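Local coordinates for threonine synthase (Brucella melitensis bv. 1, PDB 4F4F), which binds pyridoxal 5'-phosphate and probably catalyses the conversion of O-phospho-L-homoserine and water into L-threonine and phosphate, the last step of threonine biosynthesis, at residues Leu34-Glu39 with His329-Ala334; Arg323-Ala328 with Gly338-Leu343; Ser379-Asp384 with Ala426-Glu431. All blocks are in the same frame, centred on the assembly; numbering follows the deposited sequence.

Interaction 1 of 3, residues Leu34-Glu39 with His329-Ala334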
ATOM      1  N   LEU A  34     -15.182  -5.250   1.994  1.00 11.94           N
ATOM      2  CA  LEU A  34     -14.318  -4.113   1.864  1.00 12.01           C
ATOM      3  C   LEU A  34     -15.105  -2.968   1.252  1.00 11.29           C
ATOM      4  O   LEU A  34     -15.930  -3.177   0.361  1.00 10.16           O
ATOM      5  CB  LEU A  34     -13.129  -4.458   0.979  1.00 12.45           C
ATOM      6  CG  LEU A  34     -12.275  -5.653   1.435  1.00 13.44           C
ATOM      7  CD1 LEU A  34     -11.214  -5.961   0.373  1.00 13.71           C
ATOM      8  CD2 LEU A  34     -11.661  -5.334   2.771  1.00 14.28           C
ATOM      9  N   TYR A  35     -14.841  -1.759   1.736  1.00 11.53           N
ATOM     10  CA  TYR A  35     -15.533  -0.577   1.211  1.00 11.37           C
ATOM     11  C   TYR A  35     -14.982  -0.047  -0.114  1.00 11.25           C
ATOM     12  O   TYR A  35     -13.775   0.031  -0.314  1.00 11.66           O
ATOM     13  CB  TYR A  35     -15.579   0.532   2.280  1.00 11.79           C
ATOM     14  CG  TYR A  35     -16.706   0.319   3.245  1.00 12.42           C
ATOM     15  CD1 TYR A  35     -18.008   0.481   2.826  1.00 12.36           C
ATOM     16  CD2 TYR A  35     -16.488  -0.047   4.567  1.00 13.34           C
ATOM     17  CE1 TYR A  35     -19.071   0.274   3.658  1.00 13.10           C
ATOM     18  CE2 TYR A  35     -17.558  -0.234   5.444  1.00 14.12           C
ATOM     19  CZ  TYR A  35     -18.856  -0.052   4.988  1.00 13.87           C
ATOM     20  OH  TYR A  35     -19.978  -0.230   5.809  1.00 14.62           O
ATOM     21  N   LEU A  36     -15.903   0.321  -1.005  1.00 10.99           N
ATOM     22  CA  LEU A  36     -15.583   0.943  -2.282  1.00 10.92           C
ATOM     23  C   LEU A  36     -16.548   2.078  -2.561  1.00 10.71           C
ATOM     24  O   LEU A  36     -17.672   2.060  -2.080  1.00 10.81           O
ATOM     25  CB  LEU A  36     -15.705  -0.053  -3.430  1.00 10.73           C
ATOM     26  CG  LEU A  36     -14.625  -1.098  -3.605  1.00 11.22           C
ATOM     27  CD1 LEU A  36     -15.108  -2.165  -4.624  1.00 10.95           C
ATOM     28  CD2 LEU A  36     -13.318  -0.439  -4.038  1.00 11.40           C
ATOM     29  N   PRO A  37     -16.115   3.074  -3.361  1.00 11.08           N
ATOM     30  CA  PRO A  37     -17.026   4.121  -3.735  1.00 11.77           C
ATOM     31  C   PRO A  37     -18.266   3.608  -4.426  1.00 12.13           C
ATOM     32  O   PRO A  37     -18.178   2.705  -5.220  1.00 12.15           O
ATOM     33  CB  PRO A  37     -16.222   5.020  -4.685  1.00 11.71           C
ATOM     34  CG  PRO A  37     -14.872   4.544  -4.665  1.00 11.81           C
ATOM     35  CD  PRO A  37     -14.743   3.314  -3.843  1.00 11.50           C
ATOM     36  N   GLN A  38     -19.418   4.196  -4.096  1.00 13.11           N
ATOM     37  CA  GLN A  38     -20.667   3.817  -4.720  1.00 14.36           C
ATOM     38  C   GLN A  38     -20.614   4.159  -6.217  1.00 14.72           C
ATOM     39  O   GLN A  38     -21.234   3.495  -7.042  1.00 14.24           O
ATOM     40  CB  GLN A  38     -21.782   4.583  -4.054  1.00 16.06           C
ATOM     41  CG  GLN A  38     -23.172   4.242  -4.554  1.00 17.82           C
ATOM     42  CD  GLN A  38     -24.202   5.060  -3.846  1.00 19.90           C
ATOM     43  OE1 GLN A  38     -24.416   6.232  -4.168  1.00 22.59           O
ATOM     44  NE2 GLN A  38     -24.861   4.456  -2.901  1.00 20.72           N
ATOM     45  N   GLU A  39     -19.904   5.238  -6.535  1.00 15.09           N
ATOM     46  CA  GLU A  39     -19.572   5.572  -7.911  1.00 16.53           C
ATOM     47  C   GLU A  39     -18.213   6.216  -7.947  1.00 15.11           C
ATOM     48  O   GLU A  39     -17.742   6.766  -6.938  1.00 15.18           O
ATOM     49  CB  GLU A  39     -20.569   6.553  -8.512  1.00 19.70           C
ATOM     50  CG  GLU A  39     -20.666   7.848  -7.748  1.00 22.63           C
ATOM     51  CD  GLU A  39     -21.997   7.985  -7.052  1.00 26.92           C
ATOM     52  OE1 GLU A  39     -22.440   9.151  -6.946  1.00 33.31           O
ATOM     53  OE2 GLU A  39     -22.615   6.955  -6.650  1.00 28.62           O
ATOM     54  N   HIS A 329     -17.536  -8.802 -11.242  1.00 13.58           N
ATOM     55  CA  HIS A 329     -18.824  -9.505 -11.202  1.00 14.23           C
ATOM     56  C   HIS A 329     -19.975  -8.550 -11.346  1.00 14.14           C
ATOM     57  O   HIS A 329     -21.102  -8.867 -10.998  1.00 14.12           O
ATOM     58  CB  HIS A 329     -18.953 -10.307  -9.898  1.00 14.33           C
ATOM     59  CG  HIS A 329     -18.060 -11.530  -9.848  1.00 14.79           C
ATOM     60  ND1 HIS A 329     -16.725 -11.445  -9.635  1.00 14.72           N
ATOM     61  CD2 HIS A 329     -18.345 -12.879 -10.009  1.00 15.45           C
ATOM     62  CE1 HIS A 329     -16.188 -12.679  -9.665  1.00 15.17           C
ATOM     63  NE2 HIS A 329     -17.171 -13.560  -9.916  1.00 15.57           N
ATOM     64  N   GLY A 330     -19.686  -7.340 -11.789  1.00 13.84           N
ATOM     65  CA  GLY A 330     -20.702  -6.320 -11.911  1.00 14.41           C
ATOM     66  C   GLY A 330     -21.363  -5.976 -10.592  1.00 14.27           C
ATOM     67  O   GLY A 330     -22.546  -5.706 -10.549  1.00 15.12           O
ATOM     68  N   ARG A 331     -20.568  -5.954  -9.540  1.00 13.91           N
ATOM     69  CA  ARG A 331     -20.983  -5.609  -8.190  1.00 13.48           C
ATOM     70  C   ARG A 331     -22.081  -6.544  -7.657  1.00 13.84           C
ATOM     71  O   ARG A 331     -22.957  -6.150  -6.889  1.00 14.09           O
ATOM     72  CB  ARG A 331     -21.318  -4.119  -8.122  1.00 13.52           C
ATOM     73  CG  ARG A 331     -20.102  -3.232  -8.378  1.00 13.25           C
ATOM     74  CD  ARG A 331     -20.304  -1.826  -7.844  1.00 13.24           C
ATOM     75  NE  ARG A 331     -19.052  -1.104  -7.738  1.00 12.99           N
ATOM     76  CZ  ARG A 331     -18.869   0.003  -7.009  1.00 13.36           C
ATOM     77  NH1 ARG A 331     -19.855   0.549  -6.312  1.00 13.67           N
ATOM     78  NH2 ARG A 331     -17.673   0.586  -6.977  1.00 13.33           N
ATOM     79  N   ASP A 332     -21.977  -7.820  -8.042  1.00 13.79           N
ATOM     80  CA  ASP A 332     -22.842  -8.885  -7.545  1.00 14.29           C
ATOM     81  C   ASP A 332     -22.245  -9.380  -6.199  1.00 13.84           C
ATOM     82  O   ASP A 332     -21.322 -10.188  -6.165  1.00 13.61           O
ATOM     83  CB  ASP A 332     -22.910 -10.005  -8.605  1.00 15.04           C
ATOM     84  CG  ASP A 332     -23.745 -11.207  -8.190  1.00 16.07           C
ATOM     85  OD1 ASP A 332     -24.140 -11.319  -7.012  1.00 15.94           O
ATOM     86  OD2 ASP A 332     -23.950 -12.090  -9.084  1.00 16.78           O
ATOM     87  N   ALA A 333     -22.776  -8.844  -5.109  1.00 13.53           N
ATOM     88  CA  ALA A 333     -22.313  -9.152  -3.767  1.00 13.40           C
ATOM     89  C   ALA A 333     -22.510 -10.617  -3.398  1.00 13.66           C
ATOM     90  O   ALA A 333     -21.666 -11.204  -2.698  1.00 13.56           O
ATOM     91  CB  ALA A 333     -22.995  -8.260  -2.758  1.00 13.29           C
ATOM     92  N   ALA A 334     -23.625 -11.209  -3.842  1.00 13.61           N
ATOM     93  CA  ALA A 334     -23.833 -12.635  -3.605  1.00 13.98           C
ATOM     94  C   ALA A 334     -22.706 -13.477  -4.249  1.00 13.92           C
ATOM     95  O   ALA A 334     -22.194 -14.409  -3.634  1.00 14.13           O
ATOM     96  CB  ALA A 334     -25.206 -13.071  -4.101  1.00 14.30           C
TER
HETATM   97  O   HOH W   1     -22.550   1.088  -7.105  1.00 32.57           O

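Interaction 2 of 3, residues Arg323-Ala328 with Gly338-Leu343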
ATOM      1  N   ARG A 323     -11.704  -6.485  -3.972  1.00 10.94           N
ATOM      2  CA  ARG A 323     -12.267  -5.272  -4.537  1.00 10.86           C
ATOM      3  C   ARG A 323     -12.398  -5.438  -6.053  1.00 10.80           C
ATOM      4  O   ARG A 323     -13.452  -5.095  -6.643  1.00 10.74           O
ATOM      5  CB  ARG A 323     -11.452  -4.034  -4.163  1.00 10.78           C
ATOM      6  CG  ARG A 323     -11.711  -3.532  -2.773  1.00 10.88           C
ATOM      7  CD  ARG A 323     -10.810  -2.349  -2.411  1.00 10.88           C
ATOM      8  NE  ARG A 323     -11.354  -1.566  -1.299  1.00 10.90           N
ATOM      9  CZ  ARG A 323     -10.913  -1.598  -0.047  1.00 11.37           C
ATOM     10  NH1 ARG A 323      -9.890  -2.363   0.332  1.00 11.96           N
ATOM     11  NH2 ARG A 323     -11.493  -0.864   0.877  1.00 11.53           N
ATOM     12  N   LEU A 324     -11.384  -6.017  -6.693  1.00 10.73           N
ATOM     13  CA  LEU A 324     -11.506  -6.233  -8.133  1.00 10.81           C
ATOM     14  C   LEU A 324     -12.555  -7.294  -8.448  1.00 11.00           C
ATOM     15  O   LEU A 324     -13.302  -7.154  -9.440  1.00 10.90           O
ATOM     16  CB  LEU A 324     -10.175  -6.583  -8.799  1.00 10.95           C
ATOM     17  CG  LEU A 324     -10.209  -6.927 -10.311  1.00 11.16           C
ATOM     18  CD1 LEU A 324     -10.773  -5.771 -11.138  1.00 11.13           C
ATOM     19  CD2 LEU A 324      -8.830  -7.310 -10.797  1.00 11.34           C
ATOM     20  N   LEU A 325     -12.597  -8.371  -7.657  1.00 11.22           N
ATOM     21  CA  LEU A 325     -13.620  -9.386  -7.858  1.00 11.60           C
ATOM     22  C   LEU A 325     -15.025  -8.771  -7.901  1.00 11.46           C
ATOM     23  O   LEU A 325     -15.852  -9.141  -8.722  1.00 11.49           O
ATOM     24  CB  LEU A 325     -13.568 -10.454  -6.754  1.00 11.95           C
ATOM     25  CG  LEU A 325     -12.408 -11.438  -6.813  1.00 12.38           C
ATOM     26  CD1 LEU A 325     -12.393 -12.385  -5.600  1.00 12.87           C
ATOM     27  CD2 LEU A 325     -12.455 -12.258  -8.104  1.00 12.59           C
ATOM     28  N   PHE A 326     -15.307  -7.872  -6.967  1.00 11.44           N
ATOM     29  CA  PHE A 326     -16.618  -7.205  -6.876  1.00 11.75           C
ATOM     30  C   PHE A 326     -16.900  -6.467  -8.178  1.00 11.94           C
ATOM     31  O   PHE A 326     -17.969  -6.642  -8.768  1.00 12.47           O
ATOM     32  CB  PHE A 326     -16.611  -6.228  -5.689  1.00 11.57           C
ATOM     33  CG  PHE A 326     -17.919  -5.562  -5.385  1.00 11.69           C
ATOM     34  CD1 PHE A 326     -19.047  -6.301  -5.086  1.00 12.22           C
ATOM     35  CD2 PHE A 326     -18.006  -4.167  -5.324  1.00 11.63           C
ATOM     36  CE1 PHE A 326     -20.248  -5.663  -4.743  1.00 12.34           C
ATOM     37  CE2 PHE A 326     -19.183  -3.532  -4.976  1.00 11.77           C
ATOM     38  CZ  PHE A 326     -20.312  -4.279  -4.693  1.00 12.09           C
ATOM     39  N   GLU A 327     -15.938  -5.681  -8.646  1.00 12.08           N
ATOM     40  CA  GLU A 327     -16.141  -4.912  -9.875  1.00 12.54           C
ATOM     41  C   GLU A 327     -16.326  -5.833 -11.096  1.00 12.68           C
ATOM     42  O   GLU A 327     -17.202  -5.603 -11.945  1.00 13.18           O
ATOM     43  CB  GLU A 327     -14.959  -3.951 -10.100  1.00 12.87           C
ATOM     44  CG  GLU A 327     -14.748  -2.950  -8.971  1.00 13.35           C
ATOM     45  CD  GLU A 327     -15.775  -1.867  -8.928  1.00 14.32           C
ATOM     46  OE1 GLU A 327     -16.819  -1.963  -9.652  1.00 16.45           O
ATOM     47  OE2 GLU A 327     -15.564  -0.931  -8.130  1.00 15.86           O
ATOM     48  N   ALA A 328     -15.513  -6.884 -11.160  1.00 12.84           N
ATOM     49  CA  ALA A 328     -15.520  -7.816 -12.271  1.00 13.27           C
ATOM     50  C   ALA A 328     -16.850  -8.605 -12.382  1.00 13.71           C
ATOM     51  O   ALA A 328     -17.246  -8.988 -13.495  1.00 13.88           O
ATOM     52  CB  ALA A 328     -14.332  -8.748 -12.194  1.00 13.08           C
ATOM     53  N   GLY A 338     -19.936 -15.830  -2.184  1.00 14.82           N
ATOM     54  CA  GLY A 338     -19.771 -17.229  -2.507  1.00 15.57           C
ATOM     55  C   GLY A 338     -18.312 -17.591  -2.679  1.00 15.63           C
ATOM     56  O   GLY A 338     -17.872 -18.599  -2.177  1.00 16.13           O
ATOM     57  N   LEU A 339     -17.587 -16.778  -3.428  1.00 15.41           N
ATOM     58  CA  LEU A 339     -16.176 -17.052  -3.693  1.00 15.58           C
ATOM     59  C   LEU A 339     -15.358 -16.995  -2.406  1.00 16.04           C
ATOM     60  O   LEU A 339     -14.532 -17.871  -2.174  1.00 16.23           O
ATOM     61  CB  LEU A 339     -15.623 -16.058  -4.708  1.00 14.99           C
ATOM     62  CG  LEU A 339     -16.210 -16.101  -6.128  1.00 14.95           C
ATOM     63  CD1 LEU A 339     -15.495 -15.004  -6.923  1.00 14.40           C
ATOM     64  CD2 LEU A 339     -16.030 -17.484  -6.753  1.00 15.62           C
ATOM     65  N   MET A 340     -15.621 -15.989  -1.571  1.00 16.17           N
ATOM     66  CA  MET A 340     -14.874 -15.804  -0.314  1.00 17.23           C
ATOM     67  C   MET A 340     -15.185 -16.905   0.715  1.00 18.13           C
ATOM     68  O   MET A 340     -14.287 -17.351   1.457  1.00 18.36           O
ATOM     69  CB  MET A 340     -15.144 -14.403   0.278  1.00 17.47           C
ATOM     70  CG  MET A 340     -14.745 -13.239  -0.615  1.00 17.56           C
ATOM     71  SD  MET A 340     -12.986 -13.283  -1.045  1.00 20.00           S
ATOM     72  CE  MET A 340     -13.022 -13.808  -2.685  1.00 18.95           C
ATOM     73  N   GLN A 341     -16.434 -17.366   0.716  1.00 18.65           N
ATOM     74  CA  GLN A 341     -16.872 -18.530   1.473  1.00 20.18           C
ATOM     75  C   GLN A 341     -16.057 -19.738   1.022  1.00 20.21           C
ATOM     76  O   GLN A 341     -15.547 -20.490   1.834  1.00 20.36           O
ATOM     77  CB  GLN A 341     -18.407 -18.770   1.297  1.00 20.98           C
ATOM     78  CG  GLN A 341     -19.306 -17.805   2.116  1.00 22.28           C
ATOM     79  CD  GLN A 341     -20.775 -17.579   1.616  1.00 23.01           C
ATOM     80  OE1 GLN A 341     -21.270 -18.234   0.684  1.00 23.99           O
ATOM     81  NE2 GLN A 341     -21.474 -16.641   2.274  1.00 24.68           N
ATOM     82  N   GLY A 342     -15.944 -19.919  -0.287  1.00 20.18           N
ATOM     83  CA  GLY A 342     -15.080 -20.964  -0.849  1.00 20.86           C
ATOM     84  C   GLY A 342     -13.617 -20.920  -0.421  1.00 20.85           C
ATOM     85  O   GLY A 342     -13.010 -21.964  -0.102  1.00 21.44           O
ATOM     86  N   LEU A 343     -13.050 -19.721  -0.420  1.00 20.61           N
ATOM     87  CA  LEU A 343     -11.676 -19.510   0.017  1.00 20.99           C
ATOM     88  C   LEU A 343     -11.515 -19.935   1.468  1.00 22.31           C
ATOM     89  O   LEU A 343     -10.571 -20.638   1.797  1.00 22.64           O
ATOM     90  CB  LEU A 343     -11.239 -18.060  -0.151  1.00 19.70           C
ATOM     91  CG  LEU A 343      -9.792 -17.685   0.202  1.00 19.54           C
ATOM     92  CD1 LEU A 343      -8.773 -18.366  -0.733  1.00 19.91           C
ATOM     93  CD2 LEU A 343      -9.672 -16.150   0.185  1.00 18.79           C
TER

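Interaction 3 of 3, residues Ser379-Asp384 with Ala426-Glu431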
ATOM      1  N   SER A 379      21.440  -6.427 -14.868  1.00 21.81           N
ATOM      2  CA  SER A 379      21.400  -5.888 -16.236  1.00 21.82           C
ATOM      3  C   SER A 379      21.028  -4.417 -16.274  1.00 20.37           C
ATOM      4  O   SER A 379      21.648  -3.676 -17.004  1.00 20.23           O
ATOM      5  CB  SER A 379      20.487  -6.658 -17.220  1.00 22.24           C
ATOM      6  OG  SER A 379      19.148  -6.543 -16.867  1.00 22.89           O
ATOM      7  N   VAL A 380      20.017  -4.007 -15.519  1.00 19.21           N
ATOM      8  CA  VAL A 380      19.639  -2.583 -15.477  1.00 18.51           C
ATOM      9  C   VAL A 380      20.781  -1.696 -14.922  1.00 18.65           C
ATOM     10  O   VAL A 380      21.034  -0.603 -15.445  1.00 18.10           O
ATOM     11  CB  VAL A 380      18.308  -2.347 -14.750  1.00 17.54           C
ATOM     12  CG1 VAL A 380      17.974  -0.868 -14.711  1.00 16.93           C
ATOM     13  CG2 VAL A 380      17.178  -3.092 -15.458  1.00 17.22           C
ATOM     14  N   LEU A 381      21.505  -2.167 -13.907  1.00 19.06           N
ATOM     15  CA  LEU A 381      22.696  -1.423 -13.442  1.00 19.54           C
ATOM     16  C   LEU A 381      23.722  -1.333 -14.557  1.00 20.20           C
ATOM     17  O   LEU A 381      24.250  -0.257 -14.850  1.00 20.12           O
ATOM     18  CB  LEU A 381      23.331  -2.064 -12.216  1.00 19.83           C
ATOM     19  CG  LEU A 381      24.477  -1.263 -11.598  1.00 20.13           C
ATOM     20  CD1 LEU A 381      24.069   0.123 -11.124  1.00 19.44           C
ATOM     21  CD2 LEU A 381      25.040  -2.058 -10.453  1.00 20.44           C
ATOM     22  N   SER A 382      23.989  -2.462 -15.197  1.00 21.62           N
ATOM     23  CA  SER A 382      24.988  -2.503 -16.278  1.00 22.81           C
ATOM     24  C   SER A 382      24.631  -1.624 -17.469  1.00 22.27           C
ATOM     25  O   SER A 382      25.486  -0.890 -17.972  1.00 21.65           O
ATOM     26  CB  SER A 382      25.228  -3.921 -16.789  1.00 24.27           C
ATOM     27  OG  SER A 382      25.980  -4.600 -15.822  1.00 26.65           O
ATOM     28  N   LYS A 383      23.389  -1.752 -17.938  1.00 21.82           N
ATOM     29  CA  LYS A 383      22.990  -1.079 -19.165  1.00 22.04           C
ATOM     30  C   LYS A 383      22.650   0.380 -18.937  1.00 20.62           C
ATOM     31  O   LYS A 383      22.945   1.183 -19.798  1.00 21.06           O
ATOM     32  CB  LYS A 383      21.839  -1.790 -19.847  1.00 22.95           C
ATOM     33  CG  LYS A 383      22.176  -3.201 -20.290  1.00 25.31           C
ATOM     34  CD  LYS A 383      23.291  -3.251 -21.321  1.00 27.34           C
ATOM     35  CE  LYS A 383      23.604  -4.665 -21.791  1.00 30.00           C
ATOM     36  NZ  LYS A 383      22.408  -5.340 -22.380  1.00 31.88           N
ATOM     37  N   ASP A 384      22.055   0.728 -17.792  1.00 19.08           N
ATOM     38  CA  ASP A 384      21.621   2.105 -17.545  1.00 18.37           C
ATOM     39  C   ASP A 384      22.344   2.857 -16.427  1.00 18.36           C
ATOM     40  O   ASP A 384      22.155   4.046 -16.289  1.00 18.08           O
ATOM     41  CB  ASP A 384      20.120   2.126 -17.209  1.00 17.38           C
ATOM     42  CG  ASP A 384      19.229   1.863 -18.399  1.00 17.18           C
ATOM     43  OD1 ASP A 384      19.712   1.796 -19.567  1.00 17.27           O
ATOM     44  OD2 ASP A 384      17.988   1.764 -18.156  1.00 16.54           O
ATOM     45  N   ALA A 426      23.965  -9.185  -3.391  1.00 24.79           N
ATOM     46  CA  ALA A 426      24.014 -10.532  -3.975  1.00 25.26           C
ATOM     47  C   ALA A 426      23.799 -10.470  -5.493  1.00 24.55           C
ATOM     48  O   ALA A 426      24.466 -11.157  -6.233  1.00 24.87           O
ATOM     49  CB  ALA A 426      22.981 -11.455  -3.322  1.00 25.27           C
ATOM     50  N   ALA A 427      22.903  -9.605  -5.949  1.00 23.34           N
ATOM     51  CA  ALA A 427      22.567  -9.539  -7.371  1.00 23.14           C
ATOM     52  C   ALA A 427      23.648  -8.898  -8.212  1.00 23.42           C
ATOM     53  O   ALA A 427      23.904  -9.341  -9.328  1.00 24.12           O
ATOM     54  CB  ALA A 427      21.252  -8.780  -7.579  1.00 21.58           C
ATOM     55  N   CYS A 428      24.252  -7.836  -7.713  1.00 23.32           N
ATOM     56  CA  CYS A 428      25.129  -7.021  -8.555  1.00 23.91           C
ATOM     57  C   CYS A 428      26.396  -6.541  -7.908  1.00 25.07           C
ATOM     58  O   CYS A 428      27.145  -5.827  -8.537  1.00 25.27           O
ATOM     59  CB  CYS A 428      24.350  -5.796  -9.065  1.00 22.77           C
ATOM     60  SG  CYS A 428      23.902  -4.558  -7.818  1.00 21.89           S
ATOM     61  N   GLY A 429      26.637  -6.905  -6.652  1.00 26.29           N
ATOM     62  CA  GLY A 429      27.851  -6.493  -5.961  1.00 27.48           C
ATOM     63  C   GLY A 429      27.883  -5.088  -5.394  1.00 27.87           C
ATOM     64  O   GLY A 429      28.886  -4.699  -4.789  1.00 28.48           O
ATOM     65  N   VAL A 430      26.834  -4.297  -5.593  1.00 28.13           N
ATOM     66  CA  VAL A 430      26.819  -2.941  -5.047  1.00 28.75           C
ATOM     67  C   VAL A 430      26.177  -2.955  -3.656  1.00 29.27           C
ATOM     68  O   VAL A 430      25.147  -3.607  -3.444  1.00 28.60           O
ATOM     69  CB  VAL A 430      26.067  -1.975  -5.974  1.00 29.05           C
ATOM     70  CG1 VAL A 430      25.749  -0.661  -5.255  1.00 28.72           C
ATOM     71  CG2 VAL A 430      26.877  -1.739  -7.239  1.00 29.48           C
ATOM     72  N   GLU A 431      26.815  -2.281  -2.701  1.00 29.76           N
ATOM     73  CA  GLU A 431      26.203  -2.066  -1.398  1.00 30.48           C
ATOM     74  C   GLU A 431      25.472  -0.731  -1.529  1.00 28.94           C
ATOM     75  O   GLU A 431      26.119   0.298  -1.601  1.00 28.44           O
ATOM     76  CB  GLU A 431      27.262  -2.019  -0.280  1.00 33.48           C
ATOM     77  CG  GLU A 431      26.711  -1.957   1.148  1.00 35.22           C
ATOM     78  CD  GLU A 431      25.677  -3.019   1.478  1.00 36.31           C
ATOM     79  OE1 GLU A 431      25.843  -4.207   1.114  1.00 39.63           O
ATOM     80  OE2 GLU A 431      24.673  -2.662   2.126  1.00 37.50           O
TER

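Interaction 1 of 3, residues Leu34-Glu39 with His329-Ala334
The backbones of Q38 and R331 stand well apart, their CA atoms 10.0 Å from each other, and one long arginine side chain bridges the distance. R331 starts with CG beside its backbone N (chi1 -64°) and then runs extended to NE, which carries the guanidinium end-on to the carbonyl of P37. P37 O lies in the guanidinium plane and accepts from both terminal nitrogens: R331 NH2 at 2.8 Å, nearly in line with the C=O bond, and R331 NH1 at 2.9 Å, set off to one side with a C=O...N angle of 139°. The arginine springs from a Schellman motif that ends helix 321-328, in which G330 has positive phi, R331 N bonds to F326 O and G330 N to E327 O. Its target, P37, belongs to strand 35-37, paired antiparallel with strand 8-10. A water receives a weak bond from R331 NH1 and donates to Q38 O at 2.7 Å, an indirect link. L36 CB sits obliquely to the guanidinium, 4.1 Å from R331 NH2, while L36 also packs on F326 and W229. A salt bridge from R331 NH2 to E327 OE2 gives the charge a partner and helps fix the rotation of the group.

Interaction 2 of 3, residues Arg323-Ala328 with Gly338-Leu343
Two consecutive helices, 321-328 and 333-346, are joined by a short turn and pack against each other through L325 on the first and L339 and M340 on the second. L325 points at the partner helix and divides its two methyls between the two neighbours. CD1 of L325 meets the terminal methyl CE of M340 at 3.3 Å, shorter than ordinary van der Waals contact and therefore of doubtful exactness, with the two side chains at an oblique angle. CD2 of L325 faces CD1 of L339 at 4.3 Å, a looser approach. M340 leaves its backbone at an angle to the other helix, and it is the bends in its chain, chi2 at -58° and chi3 at 105°, that bring the methyl round to L325. F349 of strand 348-350 touches all three residues. The neighbouring L324 packs on F262, a residue of the cofactor site, and the side chains of L325 and F262 are about 8 Å apart. Near the turn, L325 O also accepts a hydrogen bond from H329 ND1. Only apolar side chains meet between the two segments, so this contact adds non-directional packing and burial to the helix pair.

Interaction 3 of 3, residues Ser379-Asp384 with Ala426-Glu431
Neither ring nor other flat group takes part where L381 meets C428 and V430: there are no faces or edges to match, just one leucine methyl set against a thiol and a valine methyl. CD2 of L381 does all the touching, 3.7 Å from CG2 of V430 and 3.8 Å from SG of C428, and the leucine and valine side chains run at a slant to one another. L381 holds CG opposite its backbone N (chi1 -174°), which sends the branch out from helix 370-384 toward the other segment. The CA atoms of L381 and C428 are 7.8 Å apart. The contact joins the last turn of helix 370-384 to the end of helix 421-428 and the residues that follow, within the C-terminal part of the enzyme and away from the cofactor. There G429, with phi of 80°, turns the chain, so that V430 lies near C428. SG of C428 lies between its backbone N and carbonyl carbon (chi1 69°), and from there it accepts a weak hydrogen bond from V430 N at 3.7 Å. I377, one helical turn before L381, also packs on C428 and A427, and L387 lies against both C428 and V430.

Interactions 1 and 2 are neighbours, with centres 10 Å apart, and their segments alternate along the chain: 34-39, 323-328, 329-334, then 338-343. Interaction 2 uses helix 333-346, and R331 of interaction 1 lies just before it. A probable hydrogen bond of 2.7 Å from R323 NH2 to Y35 O ties helix 321-328 directly to strand 35-37. Interaction 1 ties that strand to the turn between the helices, and interaction 2 packs the two helices together. Interaction 3 follows both in sequence and lies remote, its centre 44 Å from that of interaction 1, on the opposite side of the chain's centre, and 40 Å from that of interaction 2. It joins helices 370-384 and 421-428 independently of the other two.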